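Local coordinates for protein dioxygenase (Pseudomonas brassicacearum, PDB 5V2D) that probably cleaves the central double bond of lignin-derived stilbenes with molecular oxygen, using an iron centre held by four histidines, at residues F81-G89 / R100-L109. Residues are numbered along the deposited sequence; the frame is centred on the assembly and turned at random.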
# COMPACT_ATOMS: atom_id res chain seq x y z
N PHE A 81 -7.05 2.16 7.88
CA PHE A 81 -7.28 1.98 6.46
C PHE A 81 -8.54 2.72 5.94
O PHE A 81 -8.81 2.70 4.74
CB PHE A 81 -7.41 0.50 6.09
CG PHE A 81 -6.20 -0.33 6.28
CD1 PHE A 81 -4.92 0.17 6.25
CD2 PHE A 81 -6.33 -1.74 6.26
CE1 PHE A 81 -3.78 -0.65 6.43
CE2 PHE A 81 -5.21 -2.59 6.36
CZ PHE A 81 -3.93 -2.03 6.49
N ASN A 82 -9.32 3.33 6.82
CA ASN A 82 -10.58 3.95 6.41
C ASN A 82 -10.54 5.49 6.26
O ASN A 82 -11.53 6.11 5.96
CB ASN A 82 -11.69 3.57 7.37
CG ASN A 82 -13.07 3.51 6.70
OD1 ASN A 82 -13.20 3.49 5.41
ND2 ASN A 82 -14.09 3.42 7.54
N GLY A 83 -9.38 6.09 6.41
CA GLY A 83 -9.28 7.54 6.45
C GLY A 83 -9.25 8.15 5.04
O GLY A 83 -8.70 7.53 4.12
N ASP A 84 -9.83 9.31 4.90
CA ASP A 84 -9.82 10.06 3.61
C ASP A 84 -8.38 10.15 3.07
O ASP A 84 -7.46 10.49 3.81
CB ASP A 84 -10.40 11.43 3.81
CG ASP A 84 -11.83 11.35 4.34
OD1 ASP A 84 -12.74 11.07 3.53
OD2 ASP A 84 -12.00 11.59 5.54
N GLY A 85 -8.22 9.90 1.78
CA GLY A 85 -6.90 9.99 1.17
C GLY A 85 -6.34 11.40 1.06
O GLY A 85 -7.00 12.27 0.50
N MET A 86 -5.15 11.59 1.63
CA MET A 86 -4.39 12.81 1.60
C MET A 86 -3.08 12.59 0.87
O MET A 86 -2.23 11.78 1.37
CB MET A 86 -4.13 13.25 3.05
CG MET A 86 -3.33 14.53 3.18
SD MET A 86 -4.28 16.01 2.84
CE MET A 86 -4.94 16.27 4.50
N VAL A 87 -2.91 13.23 -0.30
CA VAL A 87 -1.76 12.98 -1.13
C VAL A 87 -0.73 14.05 -0.89
O VAL A 87 -1.06 15.24 -0.88
CB VAL A 87 -2.18 12.95 -2.62
CG1 VAL A 87 -0.99 12.81 -3.53
CG2 VAL A 87 -3.18 11.86 -2.87
N SER A 88 0.52 13.61 -0.74
CA SER A 88 1.67 14.55 -0.63
C SER A 88 2.51 14.36 -1.88
O SER A 88 2.69 13.24 -2.36
CB SER A 88 2.48 14.23 0.60
OG SER A 88 1.76 14.64 1.78
N GLY A 89 3.05 15.47 -2.39
CA GLY A 89 4.04 15.46 -3.47
C GLY A 89 5.26 16.25 -3.04
O GLY A 89 5.13 17.45 -2.81
N ARG A 100 3.69 19.79 -1.53
CA ARG A 100 2.24 20.05 -1.54
C ARG A 100 1.51 18.87 -1.00
O ARG A 100 1.89 17.76 -1.27
CB ARG A 100 1.81 20.17 -2.96
CG ARG A 100 1.91 21.48 -3.48
CD ARG A 100 0.51 21.56 -4.24
NE ARG A 100 0.02 22.92 -4.43
CZ ARG A 100 0.65 23.77 -5.23
NH1 ARG A 100 1.75 23.41 -5.94
NH2 ARG A 100 0.15 24.98 -5.32
N ARG A 101 0.46 19.13 -0.21
CA ARG A 101 -0.29 18.07 0.45
C ARG A 101 -1.76 18.46 0.31
O ARG A 101 -2.12 19.58 0.74
CB ARG A 101 0.12 17.93 1.88
CG ARG A 101 -0.49 16.73 2.59
CD ARG A 101 0.25 16.46 3.91
NE ARG A 101 -0.16 15.21 4.55
CZ ARG A 101 -0.94 15.05 5.59
NH1 ARG A 101 -1.57 16.07 6.17
NH2 ARG A 101 -1.13 13.79 6.03
N ARG A 102 -2.57 17.60 -0.27
CA ARG A 102 -3.99 17.90 -0.55
C ARG A 102 -4.84 16.62 -0.42
O ARG A 102 -4.40 15.53 -0.79
CB ARG A 102 -4.22 18.45 -1.99
CG ARG A 102 -3.56 19.76 -2.39
CD ARG A 102 -4.15 20.96 -1.62
NE ARG A 102 -3.87 22.36 -2.00
CZ ARG A 102 -2.92 23.17 -1.49
NH1 ARG A 102 -2.01 22.75 -0.64
NH2 ARG A 102 -2.87 24.44 -1.88
N TYR A 103 -6.08 16.82 0.01
CA TYR A 103 -7.06 15.76 0.05
C TYR A 103 -7.50 15.44 -1.34
O TYR A 103 -7.67 16.34 -2.19
CB TYR A 103 -8.31 16.17 0.83
CG TYR A 103 -8.27 15.92 2.33
CD1 TYR A 103 -8.43 16.93 3.22
CD2 TYR A 103 -8.05 14.62 2.83
CE1 TYR A 103 -8.44 16.68 4.58
CE2 TYR A 103 -8.09 14.39 4.19
CZ TYR A 103 -8.24 15.45 5.06
OH TYR A 103 -8.20 15.19 6.42
N VAL A 104 -7.70 14.16 -1.60
CA VAL A 104 -8.49 13.74 -2.78
C VAL A 104 -9.94 14.18 -2.55
O VAL A 104 -10.57 13.80 -1.58
CB VAL A 104 -8.48 12.22 -3.01
CG1 VAL A 104 -9.06 11.89 -4.35
CG2 VAL A 104 -7.03 11.68 -3.05
N GLN A 105 -10.49 14.97 -3.46
CA GLN A 105 -11.87 15.46 -3.30
C GLN A 105 -12.85 14.41 -3.84
O GLN A 105 -13.58 14.63 -4.81
CB GLN A 105 -12.06 16.82 -3.93
CG GLN A 105 -11.13 17.81 -3.30
CD GLN A 105 -11.69 19.19 -3.17
OE1 GLN A 105 -12.71 19.54 -3.78
NE2 GLN A 105 -11.03 20.00 -2.35
N THR A 106 -12.92 13.31 -3.12
CA THR A 106 -13.86 12.24 -3.38
C THR A 106 -15.29 12.72 -3.12
O THR A 106 -15.52 13.63 -2.34
CB THR A 106 -13.61 11.00 -2.50
OG1 THR A 106 -13.75 11.35 -1.15
CG2 THR A 106 -12.21 10.39 -2.78
N ASP A 107 -16.25 12.03 -3.72
CA ASP A 107 -17.64 12.33 -3.41
C ASP A 107 -17.86 12.15 -1.87
O ASP A 107 -18.60 12.89 -1.28
CB ASP A 107 -18.62 11.42 -4.09
CG ASP A 107 -18.61 11.51 -5.60
OD1 ASP A 107 -18.07 12.40 -6.18
OD2 ASP A 107 -19.27 10.66 -6.26
N ARG A 108 -17.24 11.13 -1.29
CA ARG A 108 -17.40 10.84 0.13
C ARG A 108 -16.92 12.02 1.00
O ARG A 108 -17.62 12.43 1.93
CB ARG A 108 -16.63 9.60 0.51
CG ARG A 108 -16.53 9.32 2.00
CD ARG A 108 -15.99 7.92 2.24
NE ARG A 108 -15.62 7.63 3.62
CZ ARG A 108 -15.54 6.42 4.14
NH1 ARG A 108 -15.09 6.28 5.41
NH2 ARG A 108 -15.89 5.35 3.48
N LEU A 109 -15.72 12.49 0.71
CA LEU A 109 -15.21 13.66 1.41
C LEU A 109 -16.12 14.88 1.25
O LEU A 109 -16.38 15.61 2.20
CB LEU A 109 -13.81 14.00 1.00
CG LEU A 109 -13.19 15.23 1.67
CD1 LEU A 109 -12.94 14.98 3.12
CD2 LEU A 109 -11.85 15.59 1.10
O HOH W 1 -15.05 2.40 3.94
O HOH W 2 -16.67 3.86 6.25
O HOH W 3 -12.16 10.54 0.92
O HOH W 4 -14.41 9.64 5.26
O HOH W 5 -9.92 12.13 0.50
O HOH W 6 0.10 12.77 2.60
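Met86 lies between Tyr103 and Arg101. Its methyl CE sits over the centre of the Tyr103 ring, 3.5 Å from the centroid and 12° off the normal. SD lies over the same face, a Met-aromatic contact. Met86 CG covers one face of the Arg101 guanidinium, 3.4 Å from CZ. The methionine chain bends at both chi2 (76°) and chi3 (87°), which turns CE back onto the ring. Ser88 OG meets the Arg101 guanidinium at its edge. Water 6 links Met86 O, Ser88 OG and Arg101 NE. Strands 85-93 and 96-103 form an antiparallel hairpin within a five-stranded sheet, consistent with one blade of the beta-propeller of carotenoid cleavage oxygenases. Val87 and Arg102 are a hydrogen-bonded pair. Beyond the strands, water 4 bridges Asp84 OD1 and Arg108 NE, and water 3 joins Asp84 OD1 to Thr106 OG1. Thr106 caps the following helix, its OG1 accepting from Leu109 N at 2.9 Å. Further out, Arg101 reaches Asp68 by a salt bridge and Ile41 O by a hydrogen bond. A leucine here would probably leave Asp68 without this charged partner and take the flat guanidinium away from Met86 CG. Tyr103 OH bonds Asp68 O, and Asp84 OD2 accepts from Gln70 N.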